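PDB 3R5H: N5-carboxyaminoimidazole ribonucleotide synthetase from Bacillus anthracis, which probably uses ATP to carboxylate 5-aminoimidazole ribonucleotide to N5-carboxyaminoimidazole ribonucleotide in purine biosynthesis, as an ATP-grasp enzyme. Local coordinates for residues Val127-Leu132 against Leu187-Pro192; Leu152-Gly157 against Arg177-Ala182; Ala259-Ala264 against Ile272-Pro277. All coordinates share one frame; numbering follows the deposited sequence.

Contact 1: residues Val127-Leu132 against Leu187-Pro192; sequences VATYRL and LEKWVP. With ADP (adenosine-5'-diphosphate), chain C.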
loop_
_atom_site.group_PDB
_atom_site.type_symbol
_atom_site.label_atom_id
_atom_site.label_comp_id
_atom_site.label_asym_id
_atom_site.label_seq_id
_atom_site.Cartn_x
_atom_site.Cartn_y
_atom_site.Cartn_z
ATOM N N VAL A 127 -31.940 16.581 3.343
ATOM C CA VAL A 127 -30.924 17.569 3.703
ATOM C C VAL A 127 -31.567 18.586 4.644
ATOM O O VAL A 127 -32.796 18.659 4.741
ATOM C CB VAL A 127 -30.350 18.326 2.459
ATOM C CG1 VAL A 127 -29.678 17.381 1.507
ATOM C CG2 VAL A 127 -31.434 19.127 1.741
ATOM N N ALA A 128 -30.741 19.363 5.336
ATOM C CA ALA A 128 -31.237 20.480 6.125
ATOM C C ALA A 128 -32.020 21.427 5.214
ATOM O O ALA A 128 -31.644 21.640 4.047
ATOM C CB ALA A 128 -30.078 21.212 6.792
ATOM N N THR A 129 -33.119 21.973 5.734
ATOM C CA THR A 129 -33.930 22.937 4.980
ATOM C C THR A 129 -33.023 24.126 4.642
ATOM O O THR A 129 -32.254 24.573 5.490
ATOM C CB THR A 129 -35.198 23.361 5.786
ATOM O OG1 THR A 129 -35.943 22.183 6.152
ATOM C CG2 THR A 129 -36.113 24.296 4.955
ATOM N N TYR A 130 -33.078 24.586 3.393
ATOM C CA TYR A 130 -32.107 25.548 2.851
ATOM C C TYR A 130 -32.798 26.527 1.892
ATOM O O TYR A 130 -33.826 26.192 1.310
ATOM C CB TYR A 130 -30.952 24.810 2.133
ATOM C CG TYR A 130 -31.402 24.024 0.894
ATOM C CD1 TYR A 130 -32.013 22.788 1.026
ATOM C CD2 TYR A 130 -31.220 24.535 -0.404
ATOM C CE1 TYR A 130 -32.444 22.066 -0.094
ATOM C CE2 TYR A 130 -31.656 23.826 -1.530
ATOM C CZ TYR A 130 -32.268 22.592 -1.360
ATOM O OH TYR A 130 -32.706 21.859 -2.437
ATOM N N ARG A 131 -32.222 27.728 1.742
ATOM C CA ARG A 131 -32.744 28.785 0.851
ATOM C C ARG A 131 -31.586 29.489 0.159
ATOM O O ARG A 131 -30.558 29.764 0.780
ATOM C CB ARG A 131 -33.545 29.831 1.632
ATOM C CG ARG A 131 -34.815 29.333 2.341
ATOM C CD ARG A 131 -35.953 28.977 1.370
ATOM N NE ARG A 131 -37.179 28.619 2.092
ATOM C CZ ARG A 131 -37.532 27.379 2.434
ATOM N NH1 ARG A 131 -36.766 26.335 2.120
ATOM N NH2 ARG A 131 -38.669 27.183 3.091
ATOM N N LEU A 132 -31.744 29.771 -1.130
ATOM C CA LEU A 132 -30.714 30.473 -1.870
ATOM C C LEU A 132 -30.696 31.933 -1.423
ATOM O O LEU A 132 -31.754 32.531 -1.209
ATOM C CB LEU A 132 -30.962 30.362 -3.384
ATOM C CG LEU A 132 -29.934 31.061 -4.275
ATOM C CD1 LEU A 132 -28.547 30.433 -4.113
ATOM C CD2 LEU A 132 -30.379 31.082 -5.745
ATOM N N LEU A 187 -28.634 29.702 2.974
ATOM C CA LEU A 187 -29.004 29.638 4.383
ATOM C C LEU A 187 -29.620 28.283 4.684
ATOM O O LEU A 187 -30.606 27.902 4.054
ATOM C CB LEU A 187 -30.002 30.746 4.753
ATOM C CG LEU A 187 -30.210 30.906 6.268
ATOM C CD1 LEU A 187 -29.055 31.644 6.910
ATOM C CD2 LEU A 187 -31.540 31.586 6.607
ATOM N N GLU A 188 -29.032 27.574 5.642
ATOM C CA GLU A 188 -29.492 26.241 6.079
ATOM C C GLU A 188 -30.040 26.280 7.503
ATOM O O GLU A 188 -29.432 26.911 8.365
ATOM C CB GLU A 188 -28.324 25.253 6.115
ATOM C CG GLU A 188 -27.671 24.921 4.797
ATOM C CD GLU A 188 -26.602 23.843 4.947
ATOM O OE1 GLU A 188 -25.780 23.672 4.011
ATOM O OE2 GLU A 188 -26.574 23.174 6.009
ATOM N N LYS A 189 -31.150 25.581 7.765
ATOM C CA LYS A 189 -31.525 25.263 9.148
ATOM C C LYS A 189 -30.341 24.607 9.878
ATOM O O LYS A 189 -29.635 23.778 9.295
ATOM C CB LYS A 189 -32.715 24.310 9.201
ATOM C CG LYS A 189 -34.099 24.961 9.315
ATOM C CD LYS A 189 -35.046 24.074 10.135
ATOM C CE LYS A 189 -36.362 23.779 9.425
ATOM N NZ LYS A 189 -37.304 24.934 9.350
ATOM N N TRP A 190 -30.109 25.010 11.125
ATOM C CA TRP A 190 -29.155 24.339 12.002
ATOM C C TRP A 190 -29.697 22.956 12.378
ATOM O O TRP A 190 -30.837 22.822 12.816
ATOM C CB TRP A 190 -28.900 25.183 13.253
ATOM C CG TRP A 190 -27.877 24.642 14.243
ATOM C CD1 TRP A 190 -28.140 23.936 15.390
ATOM C CD2 TRP A 190 -26.447 24.810 14.199
ATOM N NE1 TRP A 190 -26.960 23.637 16.044
ATOM C CE2 TRP A 190 -25.912 24.162 15.337
ATOM C CE3 TRP A 190 -25.569 25.424 13.304
ATOM C CZ2 TRP A 190 -24.536 24.121 15.599
ATOM C CZ3 TRP A 190 -24.201 25.378 13.566
ATOM C CH2 TRP A 190 -23.702 24.735 14.704
ATOM N N VAL A 191 -28.888 21.925 12.154
ATOM C CA VAL A 191 -29.278 20.570 12.498
ATOM C C VAL A 191 -28.664 20.229 13.856
ATOM O O VAL A 191 -27.440 20.227 13.979
ATOM C CB VAL A 191 -28.778 19.542 11.438
ATOM C CG1 VAL A 191 -29.360 18.164 11.709
ATOM C CG2 VAL A 191 -29.127 19.993 10.025
ATOM N N PRO A 192 -29.508 19.962 14.878
ATOM C CA PRO A 192 -28.990 19.318 16.088
ATOM C C PRO A 192 -28.671 17.872 15.731
ATOM O O PRO A 192 -29.554 17.138 15.263
ATOM C CB PRO A 192 -30.172 19.378 17.086
ATOM C CG PRO A 192 -31.171 20.281 16.483
ATOM C CD PRO A 192 -30.956 20.204 14.978
HETATM P PB ADP C . -16.946 23.018 4.866
HETATM O O1B ADP C . -16.360 24.356 4.516
HETATM O O2B ADP C . -17.056 22.149 3.652
HETATM O O3B ADP C . -16.309 22.345 6.054
HETATM P PA ADP C . -19.514 22.453 6.084
HETATM O O1A ADP C . -18.917 21.081 6.268
HETATM O O2A ADP C . -20.821 22.610 5.350
HETATM O O3A ADP C . -18.441 23.407 5.339
HETATM O "O5'" ADP C . -19.720 23.115 7.532
HETATM C "C5'" ADP C . -18.642 23.140 8.466
HETATM C "C4'" ADP C . -19.116 22.634 9.818
HETATM O "O4'" ADP C . -20.174 23.470 10.308
HETATM C "C3'" ADP C . -19.690 21.228 9.741
HETATM O "O3'" ADP C . -18.694 20.240 10.007
HETATM C "C2'" ADP C . -20.750 21.230 10.818
HETATM O "O2'" ADP C . -20.130 20.926 12.075
HETATM C "C1'" ADP C . -21.210 22.668 10.891
HETATM N N9 ADP C . -22.466 22.824 10.118
HETATM C C8 ADP C . -22.572 23.204 8.826
HETATM N N7 ADP C . -23.866 23.251 8.427
HETATM C C5 ADP C . -24.616 22.911 9.480
HETATM C C6 ADP C . -26.059 22.761 9.760
HETATM N N6 ADP C . -27.002 22.997 8.809
HETATM N N1 ADP C . -26.404 22.366 11.018
HETATM C C2 ADP C . -25.509 22.114 11.989
HETATM N N3 ADP C . -24.190 22.238 11.794
HETATM C C4 ADP C . -23.693 22.621 10.591
#
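Lys-189 faces two partners with its backbone: its N donates to Thr-129 O at 2.7 Å, and its O accepts a hydrogen bond from N6 of the ADP adenine. Glu-188 OE2 takes a second bond from N6 (2.8 Å), brought there by a side chain that runs extended beyond CG (chi2 -175°). Val-191 N completes the set with a straight bond to adenine N1. Three of the four residues 188-191 thus hydrogen-bond to the base, as expected for the adenine pocket of an ATP-grasp domain, and the fourth, Trp-190, turned from 127-132, lays one ring face against ADP C2. Beside the adenine, Ala-128 CB packs on Val-191 CG2 at 3.6 Å. Thr-129 and Lys-189 run side by side, with OG1 of the threonine 3.7 Å from CE of the lysine. Further along, the strands are antiparallel at 170°, and Arg-131 and Leu-187 form a hydrogen-bonded pair, the Arg-131 N to Leu-187 O bond being 2.8 Å. The ends of Tyr-130 and Arg-131 leave the contact for Glu-121 and Glu-145. Strand 130-133 is an outermost strand of the four-stranded sheet; helix 136-146 lies against Leu-187 and Arg-131, and helix 113-122 against Tyr-130.

Contact 2: residues Leu152-Gly157 against Arg177-Ala182; sequences LKTTTG and RKLANA. With ADP (adenosine-5'-diphosphate), chain C.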
loop_
_atom_site.group_PDB
_atom_site.type_symbol
_atom_site.label_atom_id
_atom_site.label_comp_id
_atom_site.label_asym_id
_atom_site.label_seq_id
_atom_site.Cartn_x
_atom_site.Cartn_y
_atom_site.Cartn_z
ATOM N N LEU A 152 -25.514 30.406 7.429
ATOM C CA LEU A 152 -25.319 30.999 6.122
ATOM C C LEU A 152 -23.911 30.683 5.644
ATOM O O LEU A 152 -22.937 31.004 6.309
ATOM C CB LEU A 152 -25.512 32.516 6.218
ATOM C CG LEU A 152 -25.478 33.294 4.900
ATOM C CD1 LEU A 152 -26.762 33.039 4.113
ATOM C CD2 LEU A 152 -25.247 34.792 5.193
ATOM N N LYS A 153 -23.819 30.036 4.490
ATOM C CA LYS A 153 -22.541 29.650 3.907
ATOM C C LYS A 153 -22.488 30.150 2.470
ATOM O O LYS A 153 -23.528 30.313 1.841
ATOM C CB LYS A 153 -22.395 28.120 3.852
ATOM C CG LYS A 153 -22.787 27.340 5.071
ATOM C CD LYS A 153 -22.731 25.860 4.718
ATOM C CE LYS A 153 -23.135 25.005 5.884
ATOM N NZ LYS A 153 -23.372 23.596 5.474
ATOM N N THR A 154 -21.282 30.331 1.935
ATOM C CA THR A 154 -21.130 30.644 0.518
ATOM C C THR A 154 -21.402 29.393 -0.308
ATOM O O THR A 154 -21.135 28.274 0.151
ATOM C CB THR A 154 -19.717 31.153 0.183
ATOM O OG1 THR A 154 -18.772 30.102 0.382
ATOM C CG2 THR A 154 -19.335 32.345 1.054
ATOM N N THR A 155 -21.918 29.583 -1.521
ATOM C CA THR A 155 -22.262 28.468 -2.402
ATOM C C THR A 155 -21.038 27.840 -3.078
ATOM O O THR A 155 -21.039 26.644 -3.367
ATOM C CB THR A 155 -23.283 28.884 -3.489
ATOM O OG1 THR A 155 -22.818 30.069 -4.143
ATOM C CG2 THR A 155 -24.673 29.141 -2.888
ATOM N N THR A 156 -20.002 28.648 -3.327
ATOM C CA THR A 156 -18.791 28.178 -4.027
ATOM C C THR A 156 -17.514 28.531 -3.274
ATOM O O THR A 156 -17.544 29.301 -2.312
ATOM C CB THR A 156 -18.645 28.759 -5.481
ATOM O OG1 THR A 156 -18.293 30.149 -5.425
ATOM C CG2 THR A 156 -19.918 28.581 -6.312
ATOM N N GLY A 157 -16.398 27.959 -3.735
ATOM C CA GLY A 157 -15.061 28.309 -3.259
ATOM C C GLY A 157 -14.848 28.058 -1.780
ATOM O O GLY A 157 -15.640 27.356 -1.138
ATOM N N ARG A 177 -25.161 39.597 6.905
ATOM C CA ARG A 177 -25.335 40.562 5.816
ATOM C C ARG A 177 -24.011 40.857 5.142
ATOM O O ARG A 177 -23.940 40.921 3.923
ATOM C CB ARG A 177 -26.020 41.839 6.303
ATOM C CG ARG A 177 -27.426 41.598 6.789
ATOM C CD ARG A 177 -28.325 42.786 6.536
ATOM N NE ARG A 177 -29.676 42.541 7.034
ATOM C CZ ARG A 177 -30.633 41.934 6.341
ATOM N NH1 ARG A 177 -31.834 41.752 6.883
ATOM N NH2 ARG A 177 -30.393 41.507 5.101
ATOM N N LYS A 178 -22.954 40.976 5.942
ATOM C CA LYS A 178 -21.589 41.186 5.435
ATOM C C LYS A 178 -21.134 40.042 4.533
ATOM O O LYS A 178 -20.491 40.270 3.513
ATOM C CB LYS A 178 -20.604 41.387 6.602
ATOM C CG LYS A 178 -19.125 41.607 6.205
ATOM C CD LYS A 178 -18.804 43.087 5.918
ATOM C CE LYS A 178 -17.290 43.329 5.852
ATOM N NZ LYS A 178 -16.957 44.780 5.708
ATOM N N LEU A 179 -21.480 38.813 4.910
ATOM C CA LEU A 179 -21.168 37.628 4.109
ATOM C C LEU A 179 -21.990 37.603 2.813
ATOM O O LEU A 179 -21.462 37.352 1.734
ATOM C CB LEU A 179 -21.421 36.351 4.924
ATOM C CG LEU A 179 -21.143 35.006 4.247
ATOM C CD1 LEU A 179 -19.670 34.865 3.881
ATOM C CD2 LEU A 179 -21.589 33.849 5.148
ATOM N N ALA A 180 -23.283 37.866 2.938
ATOM C CA ALA A 180 -24.172 37.911 1.782
ATOM C C ALA A 180 -23.750 38.997 0.776
ATOM O O ALA A 180 -24.028 38.891 -0.421
ATOM C CB ALA A 180 -25.609 38.101 2.232
ATOM N N ASN A 181 -23.049 40.015 1.266
ATOM C CA ASN A 181 -22.558 41.103 0.425
ATOM C C ASN A 181 -21.398 40.684 -0.460
ATOM O O ASN A 181 -21.270 41.138 -1.606
ATOM C CB ASN A 181 -22.118 42.283 1.299
ATOM C CG ASN A 181 -21.864 43.534 0.487
ATOM O OD1 ASN A 181 -20.736 43.802 0.093
ATOM N ND2 ASN A 181 -22.921 44.293 0.214
ATOM N N ALA A 182 -20.540 39.824 0.077
ATOM C CA ALA A 182 -19.344 39.409 -0.642
ATOM C C ALA A 182 -19.571 38.226 -1.592
ATOM O O ALA A 182 -18.757 37.995 -2.484
ATOM C CB ALA A 182 -18.195 39.106 0.347
HETATM P PB ADP C . -16.946 23.018 4.866
HETATM O O1B ADP C . -16.360 24.356 4.516
HETATM O O2B ADP C . -17.056 22.149 3.652
HETATM O O3B ADP C . -16.309 22.345 6.054
HETATM P PA ADP C . -19.514 22.453 6.084
HETATM O O1A ADP C . -18.917 21.081 6.268
HETATM O O2A ADP C . -20.821 22.610 5.350
HETATM O O3A ADP C . -18.441 23.407 5.339
HETATM O "O5'" ADP C . -19.720 23.115 7.532
HETATM C "C5'" ADP C . -18.642 23.140 8.466
HETATM C "C4'" ADP C . -19.116 22.634 9.818
HETATM O "O4'" ADP C . -20.174 23.470 10.308
HETATM C "C3'" ADP C . -19.690 21.228 9.741
HETATM O "O3'" ADP C . -18.694 20.240 10.007
HETATM C "C2'" ADP C . -20.750 21.230 10.818
HETATM O "O2'" ADP C . -20.130 20.926 12.075
HETATM C "C1'" ADP C . -21.210 22.668 10.891
HETATM N N9 ADP C . -22.466 22.824 10.118
HETATM C C8 ADP C . -22.572 23.204 8.826
HETATM N N7 ADP C . -23.866 23.251 8.427
HETATM C C5 ADP C . -24.616 22.911 9.480
HETATM C C6 ADP C . -26.059 22.761 9.760
HETATM N N6 ADP C . -27.002 22.997 8.809
HETATM N N1 ADP C . -26.404 22.366 11.018
HETATM C C2 ADP C . -25.509 22.114 11.989
HETATM N N3 ADP C . -24.190 22.238 11.794
HETATM C C4 ADP C . -23.693 22.621 10.591
#
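Leu-152 and Leu-179 share one side-chain shape, each with CG trans to the main-chain nitrogen (chi1 -174° in Leu-152), and this sends their methyl ends past one another in opposite directions between strand and helix. The meeting is methyl to methyl: Leu-152 CD2 lies 3.8 Å from Leu-179 CD2. That same CD2 of Leu-179 also rests on the strand backbone, 3.4 Å from Leu-152 O, so one methyl fills the angle between a main chain and a side chain. Its sister branch meets Thr-154, two residues on, where CG2 stands 3.8 Å from Leu-179 CD1 and the two side chains cross at about a right angle. In Thr-154 the hydroxyl sits between the backbone N and the carbonyl carbon (chi1 66°), which leaves CG2 for the leucine and lets OG1 donate to Thr-156 O at 3.1 Å across the turn that follows. No hydrogen bond joins the segments. Strand 152-154 and helix 177-182 run nearly in the same direction, 22° apart, with their axes 9.0 Å from each other, as when a helix packs on one face of an antiparallel sheet; Leu-139 of helix 136-146 adds to the packing round Leu-152 and Ala-180. Lys-153 points the other way, its chain extended beyond CG, and NZ donates to ADP O2A at 2.7 Å and to adenine N7 at 3.0 Å. Glu-188 OE1 forms a salt bridge with the same NZ. The chemistry therefore divides at the strand: one face is apolar and seats the helix, whereas the other sets a lysine, probably oriented by its glutamate, between base and alpha phosphate, where its charge would help offset that of the nucleotide.

Contact 3: residues Ala259-Ala264 against Ile272-Pro277; sequences AVEMFA and INELAP. With MG (magnesium ion), chain E; ADP (adenosine-5'-diphosphate), chain C.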
loop_
_atom_site.group_PDB
_atom_site.type_symbol
_atom_site.label_atom_id
_atom_site.label_comp_id
_atom_site.label_asym_id
_atom_site.label_seq_id
_atom_site.Cartn_x
_atom_site.Cartn_y
_atom_site.Cartn_z
ATOM N N ALA A 259 -17.371 10.626 -2.005
ATOM C CA ALA A 259 -17.439 10.747 -0.560
ATOM C C ALA A 259 -18.722 11.475 -0.172
ATOM O O ALA A 259 -18.995 12.562 -0.686
ATOM C CB ALA A 259 -16.218 11.482 -0.015
ATOM N N VAL A 260 -19.497 10.874 0.728
ATOM C CA VAL A 260 -20.765 11.446 1.185
ATOM C C VAL A 260 -20.678 11.797 2.661
ATOM O O VAL A 260 -20.555 10.908 3.530
ATOM C CB VAL A 260 -21.959 10.482 0.998
ATOM C CG1 VAL A 260 -23.304 11.219 1.322
ATOM C CG2 VAL A 260 -21.975 9.887 -0.401
ATOM N N GLU A 261 -20.737 13.086 2.948
ATOM C CA GLU A 261 -20.646 13.551 4.319
ATOM C C GLU A 261 -22.027 13.834 4.872
ATOM O O GLU A 261 -22.855 14.463 4.206
ATOM C CB GLU A 261 -19.769 14.792 4.404
ATOM C CG GLU A 261 -18.296 14.476 4.261
ATOM C CD GLU A 261 -17.448 15.675 4.613
ATOM O OE1 GLU A 261 -17.257 16.541 3.726
ATOM O OE2 GLU A 261 -16.994 15.752 5.784
ATOM N N MET A 262 -22.243 13.379 6.104
ATOM C CA MET A 262 -23.579 13.313 6.706
ATOM C C MET A 262 -23.609 13.787 8.166
ATOM O O MET A 262 -22.584 13.744 8.852
ATOM C CB MET A 262 -24.100 11.867 6.618
ATOM C CG MET A 262 -24.133 11.283 5.177
ATOM S SD MET A 262 -24.626 9.544 5.208
ATOM C CE MET A 262 -24.150 8.897 3.615
ATOM N N PHE A 263 -24.774 14.257 8.619
ATOM C CA PHE A 263 -25.023 14.523 10.041
ATOM C C PHE A 263 -25.941 13.418 10.567
ATOM O O PHE A 263 -26.943 13.093 9.945
ATOM C CB PHE A 263 -25.706 15.878 10.266
ATOM C CG PHE A 263 -24.954 17.073 9.711
ATOM C CD1 PHE A 263 -25.644 18.092 9.071
ATOM C CD2 PHE A 263 -23.572 17.185 9.830
ATOM C CE1 PHE A 263 -24.968 19.229 8.556
ATOM C CE2 PHE A 263 -22.887 18.306 9.326
ATOM C CZ PHE A 263 -23.594 19.329 8.689
ATOM N N ALA A 264 -25.592 12.845 11.713
ATOM C CA ALA A 264 -26.394 11.787 12.322
ATOM C C ALA A 264 -26.887 12.257 13.676
ATOM O O ALA A 264 -26.085 12.629 14.549
ATOM C CB ALA A 264 -25.568 10.495 12.469
ATOM N N ILE A 272 -27.761 14.667 4.598
ATOM C CA ILE A 272 -26.579 14.770 3.754
ATOM C C ILE A 272 -26.061 16.204 3.846
ATOM O O ILE A 272 -26.791 17.150 3.581
ATOM C CB ILE A 272 -26.870 14.454 2.274
ATOM C CG1 ILE A 272 -27.784 13.216 2.109
ATOM C CG2 ILE A 272 -25.543 14.379 1.464
ATOM C CD1 ILE A 272 -27.190 11.911 2.582
ATOM N N ASN A 273 -24.803 16.349 4.221
ATOM C CA ASN A 273 -24.176 17.657 4.321
ATOM C C ASN A 273 -23.516 18.053 3.000
ATOM O O ASN A 273 -23.836 19.092 2.433
ATOM C CB ASN A 273 -23.145 17.645 5.456
ATOM C CG ASN A 273 -22.348 18.923 5.547
ATOM O OD1 ASN A 273 -22.868 20.016 5.332
ATOM N ND2 ASN A 273 -21.079 18.792 5.916
ATOM N N GLU A 274 -22.588 17.234 2.520
ATOM C CA GLU A 274 -21.872 17.558 1.289
ATOM C C GLU A 274 -21.248 16.347 0.609
ATOM O O GLU A 274 -21.090 15.274 1.209
ATOM C CB GLU A 274 -20.843 18.705 1.491
ATOM C CG GLU A 274 -19.767 18.409 2.494
ATOM C CD GLU A 274 -18.702 19.493 2.600
ATOM O OE1 GLU A 274 -17.907 19.412 3.589
ATOM O OE2 GLU A 274 -18.648 20.400 1.715
ATOM N N LEU A 275 -20.953 16.527 -0.674
ATOM C CA LEU A 275 -20.399 15.497 -1.517
ATOM C C LEU A 275 -19.063 15.947 -2.073
ATOM O O LEU A 275 -18.858 17.147 -2.337
ATOM C CB LEU A 275 -21.354 15.189 -2.671
ATOM C CG LEU A 275 -22.820 14.923 -2.353
ATOM C CD1 LEU A 275 -23.634 14.696 -3.642
ATOM C CD2 LEU A 275 -22.946 13.723 -1.394
ATOM N N ALA A 276 -18.159 14.986 -2.240
ATOM C CA ALA A 276 -16.891 15.210 -2.923
ATOM C C ALA A 276 -16.683 14.070 -3.906
ATOM O O ALA A 276 -16.621 12.905 -3.500
ATOM C CB ALA A 276 -15.729 15.289 -1.910
ATOM N N PRO A 277 -16.603 14.393 -5.210
ATOM C CA PRO A 277 -16.469 13.374 -6.272
ATOM C C PRO A 277 -15.008 12.938 -6.492
ATOM O O PRO A 277 -14.463 13.058 -7.590
ATOM C CB PRO A 277 -17.040 14.083 -7.508
ATOM C CG PRO A 277 -16.776 15.553 -7.267
ATOM C CD PRO A 277 -16.667 15.768 -5.754
HETATM MG MG MG E . -17.327 19.904 5.608
HETATM P PB ADP C . -16.946 23.018 4.866
HETATM O O1B ADP C . -16.360 24.356 4.516
HETATM O O2B ADP C . -17.056 22.149 3.652
HETATM O O3B ADP C . -16.309 22.345 6.054
HETATM P PA ADP C . -19.514 22.453 6.084
HETATM O O1A ADP C . -18.917 21.081 6.268
HETATM O O2A ADP C . -20.821 22.610 5.350
HETATM O O3A ADP C . -18.441 23.407 5.339
HETATM O "O5'" ADP C . -19.720 23.115 7.532
HETATM C "C5'" ADP C . -18.642 23.140 8.466
HETATM C "C4'" ADP C . -19.116 22.634 9.818
HETATM O "O4'" ADP C . -20.174 23.470 10.308
HETATM C "C3'" ADP C . -19.690 21.228 9.741
HETATM O "O3'" ADP C . -18.694 20.240 10.007
HETATM C "C2'" ADP C . -20.750 21.230 10.818
HETATM O "O2'" ADP C . -20.130 20.926 12.075
HETATM C "C1'" ADP C . -21.210 22.668 10.891
HETATM N N9 ADP C . -22.466 22.824 10.118
HETATM C C8 ADP C . -22.572 23.204 8.826
HETATM N N7 ADP C . -23.866 23.251 8.427
HETATM C C5 ADP C . -24.616 22.911 9.480
HETATM C C6 ADP C . -26.059 22.761 9.760
HETATM N N6 ADP C . -27.002 22.997 8.809
HETATM N N1 ADP C . -26.404 22.366 11.018
HETATM C C2 ADP C . -25.509 22.114 11.989
HETATM N N3 ADP C . -24.190 22.238 11.794
HETATM C C4 ADP C . -23.693 22.621 10.591
HETATM O O HOH W 1 -17.836 15.654 1.335
HETATM O O HOH W 2 -15.485 18.842 6.275
#
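Glu-261 and Glu-274 stand side by side on one face of a beta hairpin of the ATP-grasp domain, pointing the same way, their carboxylate planes only 19° apart. Their OE1 atoms lie 2.9 Å from each other, two acceptors with no hydrogen bond between them. Magnesium probably makes this approach tolerable, for it is bound by Glu-274 OE1 at 2.2 Å. Water 1 donates to Glu-261 OE1 at 2.6 Å, whereas OE2 of Glu-261 stays outside direct bonding distance of the metal and receives a weak bond from water 2, itself a ligand of magnesium. A classic beta bulge sets up this pairing: Glu-261 O accepts from Asn-273 N at 2.7 Å and, with a longer bond, from Glu-274 N, so Asn-273 and Glu-274 both sit opposite one residue. In the bulge the bond from CA to CB of Asn-273 points toward the other strand. CB lies over the face of the Phe-263 ring, 4.0 Å from the centroid, in a CH-pi contact; with CG trans to the backbone N (chi1 174°) the amide, inclined 24° to the ring, is carried on to the nucleotide, where ND2 donates to ADP O1A at 3.2 Å. The ring itself reaches the adenine obliquely and stacks with Phe-193. On the opposite face the contacts between side chains are apolar: Val-260 and Leu-275 lie alongside each other, as do Met-262 and Ile-272, and helix 235-251 packs over these residues. Beyond the bulge, Ala-259 and Ala-276 exchange hydrogen bonds both ways and keep the strands paired toward Pro-277. At the nucleotide end, ADP O1A serves two partners, receiving the Asn-273 amide and binding magnesium at 2.1 Å.

Contact 3 is the core contact, about 9 Å from the chain centre, while contacts 1 and 2 lie about 21 and 22 Å out and are partly buried. Contacts 1 and 2 hold one four-stranded sheet, in which 185-189 neighbours 150-154, and they meet where Leu-187 CD1 packs 3.7 Å from Leu-152 CB. Contact 3 belongs to a different, eight-stranded sheet, and ADP lies between the two. Their chemistry differs accordingly: contact 1 pairs strands and reads the adenine, contact 2 joins strand to helix through methyl groups, and contact 3 combines a bulged strand pair with the metal. Val-127 CG1 approaches Ile-272 O at 3.6 Å, linking contacts 1 and 3.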